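Local atomic coordinates of MDM10 isoform 1 (Saccharomyces cerevisiae, PDB entry 7BTX), a protein that is part of the ERMES complex, which tethers the endoplasmic reticulum to mitochondria, and takes part in late assembly steps of the TOM complex of the mitochondrial outer membrane. Residues Met156-Lys159 / Thr165-Met168; Gln21-Asp26 / Leu194-Phe199. One frame throughout, in Å; residues are numbered along the deposited sequence.

Contact 1 (Met156-Lys159 / Thr165-Met168)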
ATOM      1  N   MET D 156      28.254 -12.313  -6.979  1.00 36.30           N
ATOM      2  CA  MET D 156      28.834 -13.222  -7.955  1.00 36.30           C
ATOM      3  C   MET D 156      30.333 -13.002  -8.064  1.00 36.30           C
ATOM      4  O   MET D 156      30.784 -11.888  -8.331  1.00 36.30           O
ATOM      5  CB  MET D 156      28.188 -13.040  -9.326  1.00 36.30           C
ATOM      6  CG  MET D 156      28.714 -13.995 -10.368  1.00 36.30           C
ATOM      7  SD  MET D 156      27.819 -13.927 -11.915  1.00 36.30           S
ATOM      8  CE  MET D 156      28.232 -12.280 -12.454  1.00 36.30           C
ATOM      9  N   ILE D 157      31.113 -14.054  -7.860  1.00 35.30           N
ATOM     10  CA  ILE D 157      32.557 -14.021  -8.044  1.00 35.30           C
ATOM     11  C   ILE D 157      32.898 -15.021  -9.129  1.00 35.30           C
ATOM     12  O   ILE D 157      32.465 -16.173  -9.067  1.00 35.30           O
ATOM     13  CB  ILE D 157      33.306 -14.357  -6.742  1.00 35.30           C
ATOM     14  CG1 ILE D 157      32.854 -13.446  -5.606  1.00 35.30           C
ATOM     15  CG2 ILE D 157      34.796 -14.242  -6.936  1.00 35.30           C
ATOM     16  CD1 ILE D 157      33.200 -13.973  -4.254  1.00 35.30           C
ATOM     17  N   ILE D 158      33.651 -14.587 -10.129  1.00 38.63           N
ATOM     18  CA  ILE D 158      34.139 -15.461 -11.185  1.00 38.63           C
ATOM     19  C   ILE D 158      35.654 -15.439 -11.097  1.00 38.63           C
ATOM     20  O   ILE D 158      36.254 -14.369 -10.968  1.00 38.63           O
ATOM     21  CB  ILE D 158      33.671 -15.018 -12.574  1.00 38.63           C
ATOM     22  CG1 ILE D 158      32.170 -14.783 -12.596  1.00 38.63           C
ATOM     23  CG2 ILE D 158      34.016 -16.055 -13.604  1.00 38.63           C
ATOM     24  CD1 ILE D 158      31.718 -14.096 -13.841  1.00 38.63           C
ATOM     25  N   LYS D 159      36.274 -16.610 -11.141  1.00 43.51           N
ATOM     26  CA  LYS D 159      37.723 -16.742 -11.151  1.00 43.51           C
ATOM     27  C   LYS D 159      38.097 -17.668 -12.295  1.00 43.51           C
ATOM     28  O   LYS D 159      37.706 -18.836 -12.290  1.00 43.51           O
ATOM     29  CB  LYS D 159      38.238 -17.318  -9.832  1.00 43.51           C
ATOM     30  CG  LYS D 159      37.804 -16.598  -8.574  1.00 43.51           C
ATOM     31  CD  LYS D 159      38.481 -15.261  -8.454  1.00 43.51           C
ATOM     32  CE  LYS D 159      39.947 -15.422  -8.134  1.00 43.51           C
ATOM     33  NZ  LYS D 159      40.619 -14.099  -8.087  1.00 43.51           N
ATOM     34  N   THR D 165      39.694 -23.793 -17.322  1.00 50.35           N
ATOM     35  CA  THR D 165      39.127 -24.021 -15.998  1.00 50.35           C
ATOM     36  C   THR D 165      38.614 -22.692 -15.463  1.00 50.35           C
ATOM     37  O   THR D 165      39.268 -21.661 -15.623  1.00 50.35           O
ATOM     38  CB  THR D 165      40.177 -24.635 -15.054  1.00 50.35           C
ATOM     39  OG1 THR D 165      40.521 -25.953 -15.495  1.00 50.35           O
ATOM     40  CG2 THR D 165      39.719 -24.700 -13.626  1.00 50.35           C
ATOM     41  N   GLN D 166      37.432 -22.718 -14.852  1.00 45.00           N
ATOM     42  CA  GLN D 166      36.862 -21.520 -14.261  1.00 45.00           C
ATOM     43  C   GLN D 166      36.121 -21.899 -12.993  1.00 45.00           C
ATOM     44  O   GLN D 166      35.599 -23.006 -12.876  1.00 45.00           O
ATOM     45  CB  GLN D 166      35.919 -20.823 -15.234  1.00 45.00           C
ATOM     46  CG  GLN D 166      35.863 -19.340 -15.072  1.00 45.00           C
ATOM     47  CD  GLN D 166      34.859 -18.715 -15.988  1.00 45.00           C
ATOM     48  OE1 GLN D 166      33.664 -18.949 -15.854  1.00 45.00           O
ATOM     49  NE2 GLN D 166      35.332 -17.919 -16.932  1.00 45.00           N
ATOM     50  N   PHE D 167      36.082 -20.973 -12.045  1.00 40.99           N
ATOM     51  CA  PHE D 167      35.338 -21.147 -10.808  1.00 40.99           C
ATOM     52  C   PHE D 167      34.336 -20.014 -10.692  1.00 40.99           C
ATOM     53  O   PHE D 167      34.597 -18.902 -11.149  1.00 40.99           O
ATOM     54  CB  PHE D 167      36.265 -21.164  -9.594  1.00 40.99           C
ATOM     55  CG  PHE D 167      35.548 -21.305  -8.285  1.00 40.99           C
ATOM     56  CD1 PHE D 167      34.947 -22.501  -7.935  1.00 40.99           C
ATOM     57  CD2 PHE D 167      35.463 -20.237  -7.408  1.00 40.99           C
ATOM     58  CE1 PHE D 167      34.279 -22.631  -6.736  1.00 40.99           C
ATOM     59  CE2 PHE D 167      34.797 -20.361  -6.207  1.00 40.99           C
ATOM     60  CZ  PHE D 167      34.205 -21.561  -5.872  1.00 40.99           C
ATOM     61  N   MET D 168      33.185 -20.295 -10.088  1.00 41.62           N
ATOM     62  CA  MET D 168      32.135 -19.300  -9.978  1.00 41.62           C
ATOM     63  C   MET D 168      31.384 -19.475  -8.673  1.00 41.62           C
ATOM     64  O   MET D 168      31.078 -20.596  -8.278  1.00 41.62           O
ATOM     65  CB  MET D 168      31.149 -19.407 -11.131  1.00 41.62           C
ATOM     66  CG  MET D 168      31.505 -18.610 -12.351  1.00 41.62           C
ATOM     67  SD  MET D 168      30.086 -18.525 -13.438  1.00 41.62           S
ATOM     68  CE  MET D 168      28.806 -18.128 -12.260  1.00 41.62           C
TER

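Contact 2 (Gln21-Asp26 / Leu194-Phe199)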
ATOM      1  N   GLN D  21      29.060 -21.132 -25.822  1.00 68.24           N
ATOM      2  CA  GLN D  21      28.183 -21.816 -26.766  1.00 68.24           C
ATOM      3  C   GLN D  21      28.195 -23.320 -26.521  1.00 68.24           C
ATOM      4  O   GLN D  21      27.219 -24.019 -26.813  1.00 68.24           O
ATOM      5  CB  GLN D  21      28.574 -21.486 -28.214  1.00 68.24           C
ATOM      6  CG  GLN D  21      29.948 -21.977 -28.667  1.00 68.24           C
ATOM      7  CD  GLN D  21      31.032 -20.935 -28.469  1.00 68.24           C
ATOM      8  OE1 GLN D  21      30.835 -19.950 -27.762  1.00 68.24           O
ATOM      9  NE2 GLN D  21      32.180 -21.148 -29.098  1.00 68.24           N
ATOM     10  N   ASN D  22      29.293 -23.835 -25.970  1.00 64.94           N
ATOM     11  CA  ASN D  22      29.408 -25.234 -25.594  1.00 64.94           C
ATOM     12  C   ASN D  22      28.835 -25.535 -24.217  1.00 64.94           C
ATOM     13  O   ASN D  22      29.042 -26.640 -23.712  1.00 64.94           O
ATOM     14  CB  ASN D  22      30.869 -25.675 -25.650  1.00 64.94           C
ATOM     15  CG  ASN D  22      31.314 -26.030 -27.044  1.00 64.94           C
ATOM     16  OD1 ASN D  22      32.091 -25.303 -27.663  1.00 64.94           O
ATOM     17  ND2 ASN D  22      30.837 -27.163 -27.546  1.00 64.94           N
ATOM     18  N   SER D  23      28.125 -24.603 -23.589  1.00 62.68           N
ATOM     19  CA  SER D  23      27.592 -24.849 -22.257  1.00 62.68           C
ATOM     20  C   SER D  23      26.248 -25.554 -22.360  1.00 62.68           C
ATOM     21  O   SER D  23      25.512 -25.358 -23.330  1.00 62.68           O
ATOM     22  CB  SER D  23      27.449 -23.536 -21.497  1.00 62.68           C
ATOM     23  OG  SER D  23      27.031 -23.763 -20.164  1.00 62.68           O
ATOM     24  N   TYR D  24      25.920 -26.369 -21.358  1.00 60.01           N
ATOM     25  CA  TYR D  24      24.617 -27.020 -21.312  1.00 60.01           C
ATOM     26  C   TYR D  24      23.613 -26.142 -20.572  1.00 60.01           C
ATOM     27  O   TYR D  24      22.923 -26.594 -19.656  1.00 60.01           O
ATOM     28  CB  TYR D  24      24.736 -28.396 -20.646  1.00 60.01           C
ATOM     29  CG  TYR D  24      23.576 -29.327 -20.907  1.00 60.01           C
ATOM     30  CD1 TYR D  24      23.351 -29.845 -22.169  1.00 60.01           C
ATOM     31  CD2 TYR D  24      22.710 -29.695 -19.883  1.00 60.01           C
ATOM     32  CE1 TYR D  24      22.292 -30.691 -22.408  1.00 60.01           C
ATOM     33  CE2 TYR D  24      21.647 -30.534 -20.114  1.00 60.01           C
ATOM     34  CZ  TYR D  24      21.443 -31.031 -21.375  1.00 60.01           C
ATOM     35  OH  TYR D  24      20.383 -31.873 -21.604  1.00 60.01           O
ATOM     36  N   GLU D  25      23.545 -24.867 -20.939  1.00 63.84           N
ATOM     37  CA  GLU D  25      22.435 -24.021 -20.535  1.00 63.84           C
ATOM     38  C   GLU D  25      22.104 -23.122 -21.711  1.00 63.84           C
ATOM     39  O   GLU D  25      21.119 -22.377 -21.688  1.00 63.84           O
ATOM     40  CB  GLU D  25      22.783 -23.212 -19.287  1.00 63.84           C
ATOM     41  CG  GLU D  25      24.083 -22.450 -19.391  1.00 63.84           C
ATOM     42  CD  GLU D  25      24.269 -21.457 -18.268  1.00 63.84           C
ATOM     43  OE1 GLU D  25      23.351 -21.322 -17.434  1.00 63.84           O
ATOM     44  OE2 GLU D  25      25.336 -20.813 -18.217  1.00 63.84           O
ATOM     45  N   ASP D  26      22.930 -23.208 -22.751  1.00 61.95           N
ATOM     46  CA  ASP D  26      22.728 -22.479 -23.992  1.00 61.95           C
ATOM     47  C   ASP D  26      22.543 -23.446 -25.147  1.00 61.95           C
ATOM     48  O   ASP D  26      22.783 -23.091 -26.304  1.00 61.95           O
ATOM     49  CB  ASP D  26      23.898 -21.542 -24.279  1.00 61.95           C
ATOM     50  CG  ASP D  26      24.003 -20.416 -23.275  1.00 61.95           C
ATOM     51  OD1 ASP D  26      24.932 -20.448 -22.443  1.00 61.95           O
ATOM     52  OD2 ASP D  26      23.165 -19.494 -23.321  1.00 61.95           O
ATOM     53  N   LEU D 194      32.648 -29.307 -22.386  1.00 55.70           N
ATOM     54  CA  LEU D 194      32.536 -28.234 -21.409  1.00 55.70           C
ATOM     55  C   LEU D 194      31.895 -28.816 -20.148  1.00 55.70           C
ATOM     56  O   LEU D 194      30.774 -28.481 -19.789  1.00 55.70           O
ATOM     57  CB  LEU D 194      31.786 -27.019 -21.953  1.00 55.70           C
ATOM     58  CG  LEU D 194      32.101 -25.661 -21.290  1.00 55.70           C
ATOM     59  CD1 LEU D 194      31.970 -24.536 -22.302  1.00 55.70           C
ATOM     60  CD2 LEU D 194      31.267 -25.322 -20.065  1.00 55.70           C
ATOM     61  N   GLN D 195      32.543 -29.824 -19.564  1.00 51.18           N
ATOM     62  CA  GLN D 195      32.093 -30.397 -18.298  1.00 51.18           C
ATOM     63  C   GLN D 195      31.997 -29.340 -17.206  1.00 51.18           C
ATOM     64  O   GLN D 195      32.724 -28.347 -17.215  1.00 51.18           O
ATOM     65  CB  GLN D 195      33.046 -31.499 -17.844  1.00 51.18           C
ATOM     66  CG  GLN D 195      33.357 -32.533 -18.888  1.00 51.18           C
ATOM     67  CD  GLN D 195      34.555 -33.366 -18.519  1.00 51.18           C
ATOM     68  OE1 GLN D 195      35.318 -33.009 -17.628  1.00 51.18           O
ATOM     69  NE2 GLN D 195      34.726 -34.488 -19.200  1.00 51.18           N
ATOM     70  N   GLU D 196      31.097 -29.564 -16.256  1.00 47.02           N
ATOM     71  CA  GLU D 196      30.800 -28.567 -15.241  1.00 47.02           C
ATOM     72  C   GLU D 196      30.286 -29.262 -13.997  1.00 47.02           C
ATOM     73  O   GLU D 196      29.456 -30.161 -14.096  1.00 47.02           O
ATOM     74  CB  GLU D 196      29.761 -27.572 -15.747  1.00 47.02           C
ATOM     75  CG  GLU D 196      29.478 -26.441 -14.800  1.00 47.02           C
ATOM     76  CD  GLU D 196      28.655 -25.356 -15.438  1.00 47.02           C
ATOM     77  OE1 GLU D 196      28.185 -25.558 -16.575  1.00 47.02           O
ATOM     78  OE2 GLU D 196      28.479 -24.298 -14.804  1.00 47.02           O
ATOM     79  N   TRP D 197      30.768 -28.836 -12.827  1.00 45.84           N
ATOM     80  CA  TRP D 197      30.404 -29.445 -11.543  1.00 45.84           C
ATOM     81  C   TRP D 197      29.728 -28.387 -10.685  1.00 45.84           C
ATOM     82  O   TRP D 197      30.378 -27.494 -10.148  1.00 45.84           O
ATOM     83  CB  TRP D 197      31.617 -30.020 -10.852  1.00 45.84           C
ATOM     84  CG  TRP D 197      32.129 -31.245 -11.490  1.00 45.84           C
ATOM     85  CD1 TRP D 197      31.825 -32.527 -11.161  1.00 45.84           C
ATOM     86  CD2 TRP D 197      33.044 -31.315 -12.582  1.00 45.84           C
ATOM     87  NE1 TRP D 197      32.496 -33.395 -11.981  1.00 45.84           N
ATOM     88  CE2 TRP D 197      33.252 -32.673 -12.863  1.00 45.84           C
ATOM     89  CE3 TRP D 197      33.708 -30.358 -13.351  1.00 45.84           C
ATOM     90  CZ2 TRP D 197      34.095 -33.098 -13.878  1.00 45.84           C
ATOM     91  CZ3 TRP D 197      34.542 -30.782 -14.356  1.00 45.84           C
ATOM     92  CH2 TRP D 197      34.729 -32.137 -14.612  1.00 45.84           C
ATOM     93  N   ILE D 198      28.419 -28.495 -10.547  1.00 47.41           N
ATOM     94  CA  ILE D 198      27.647 -27.501  -9.817  1.00 47.41           C
ATOM     95  C   ILE D 198      27.305 -28.047  -8.440  1.00 47.41           C
ATOM     96  O   ILE D 198      26.771 -29.152  -8.313  1.00 47.41           O
ATOM     97  CB  ILE D 198      26.376 -27.127 -10.593  1.00 47.41           C
ATOM     98  CG1 ILE D 198      26.731 -26.638 -11.991  1.00 47.41           C
ATOM     99  CG2 ILE D 198      25.593 -26.070  -9.854  1.00 47.41           C
ATOM    100  CD1 ILE D 198      26.395 -27.602 -13.085  1.00 47.41           C
ATOM    101  N   PHE D 199      27.615 -27.280  -7.406  1.00 49.78           N
ATOM    102  CA  PHE D 199      27.142 -27.551  -6.058  1.00 49.78           C
ATOM    103  C   PHE D 199      26.330 -26.354  -5.606  1.00 49.78           C
ATOM    104  O   PHE D 199      26.718 -25.213  -5.858  1.00 49.78           O
ATOM    105  CB  PHE D 199      28.299 -27.804  -5.093  1.00 49.78           C
ATOM    106  CG  PHE D 199      27.871 -27.926  -3.660  1.00 49.78           C
ATOM    107  CD1 PHE D 199      27.212 -29.058  -3.219  1.00 49.78           C
ATOM    108  CD2 PHE D 199      28.127 -26.911  -2.754  1.00 49.78           C
ATOM    109  CE1 PHE D 199      26.813 -29.176  -1.905  1.00 49.78           C
ATOM    110  CE2 PHE D 199      27.733 -27.025  -1.437  1.00 49.78           C
ATOM    111  CZ  PHE D 199      27.077 -28.159  -1.013  1.00 49.78           C
TER

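Contact 1 (Met156-Lys159 / Thr165-Met168)
Lys-159 and Phe-167 face each other as an antiparallel hydrogen-bonded pair, and both backbone bonds of that pair form. The N of Lys-159 reaches the O of Phe-167 at 2.8 Å, and the N of Phe-167 returns to the O of Lys-159 at 2.7 Å. Toward 156 the next pair, Ile-158 with Met-168, is non-hydrogen-bonded; there a CA-H...O contact runs from Met-168 CA to Ile-157 O, 3.3 Å apart.

The apolar contacts fall on two faces. On one, Ile-158 and Met-168 lie side by side and point the same way, with Ile-158 CG2 3.8 Å from Met-168 CG. Farther out, the thioether of Met-156 approaches the terminal methyl of Met-168 more loosely. These strands, 152-162 and 165-174, are consecutive members of a meander and make a beta hairpin in the wall of a mitochondrial porin-like barrel. The face of Ile-158 and Met-168 looks inward: Leu-9 of the N-terminal helix 5-16 touches both side chains, Phe-12 adds to Ile-158 and Tyr-13 to Met-168. On the other face Lys-159 CG lies at the edge of the Phe-167 ring, near its plane.

Polar side chains add a third kind of contact. Gln-166 crosses Ile-158 at a slant, and the CG2 methyl sits over the flat face of its amide, 3.7 Å from Gln-166 CD. With Ile-158 CG1 beside the backbone N (chi1 -50°), the CG2 branch is the one turned to the amide. The amide oxygen also takes a weak hydrogen bond from Tyr-13. Lys-159 bends at chi2 and chi3, both -71°, and this carries NZ away from the Phe-167 strand to hydrogen bonds with Ser-140 and Tyr-142 on strand 140-147.

Contact 2 (Gln21-Asp26 / Leu194-Phe199)
Leu-194 supplies most of the surface that the strand offers to the loop, and its side chain sets out from the strand toward the loop. Its CB lies 3.3 Å from the carbonyl oxygen of Asn-22, while the CD1 methyl settles 3.7 Å from Asn-22 CB. With CG anti to the backbone N (chi1 -155°), the isobutyl group is thrown across this end of the 3-10 turn, so that CD1 also comes to 4.1 Å from Ser-23 N. The other methyl, CD2, makes a looser approach to Ser-23 CB. The amide end of Asn-22 leads off from the strand, leaving its aliphatic root to do the touching.

Two residues on, Glu-196 points to the same side with its chain extended. Its OE1 stops 4.2 Å from Ser-23 OG, too far for a hydrogen bond, and is held instead by a salt bridge to Arg-209 of the next strand. The arginine probably offsets the charge of Glu-196, whose OE1 has the like-charged OE2 of Glu-25 5.8 Å away.

Beyond Ser-23 the loop makes an inverse gamma turn centred on Tyr-24, whose hydroxyl is hydrogen-bonded to Ser-249 and Thr-251 on strand 245-258. The loop following an N-terminal helix thus leans on the inner wall, as in the beta-barrels of the mitochondrial porin superfamily, whose N-terminal segment lies within the pore.

From the N terminus the chain runs through helix 5-16 into the loop 21-26, where contact 2 begins, and then builds the barrel wall strand by strand. Contact 1 closes first, a tight hairpin with five residues between 156-159 and 165-168. Only after strand 179-189 does the chain reach 194-199 and close contact 2, a far longer loop that encloses the whole of contact 1; the two do not cross. Both involve one sheet, in which strand 179-189 separates the hairpin from 194-199. Their centres lie about 13 Å apart and they do not touch. Contact 1 joins neighbouring wall strands, whereas contact 2 ties the N-terminal segment to the wall.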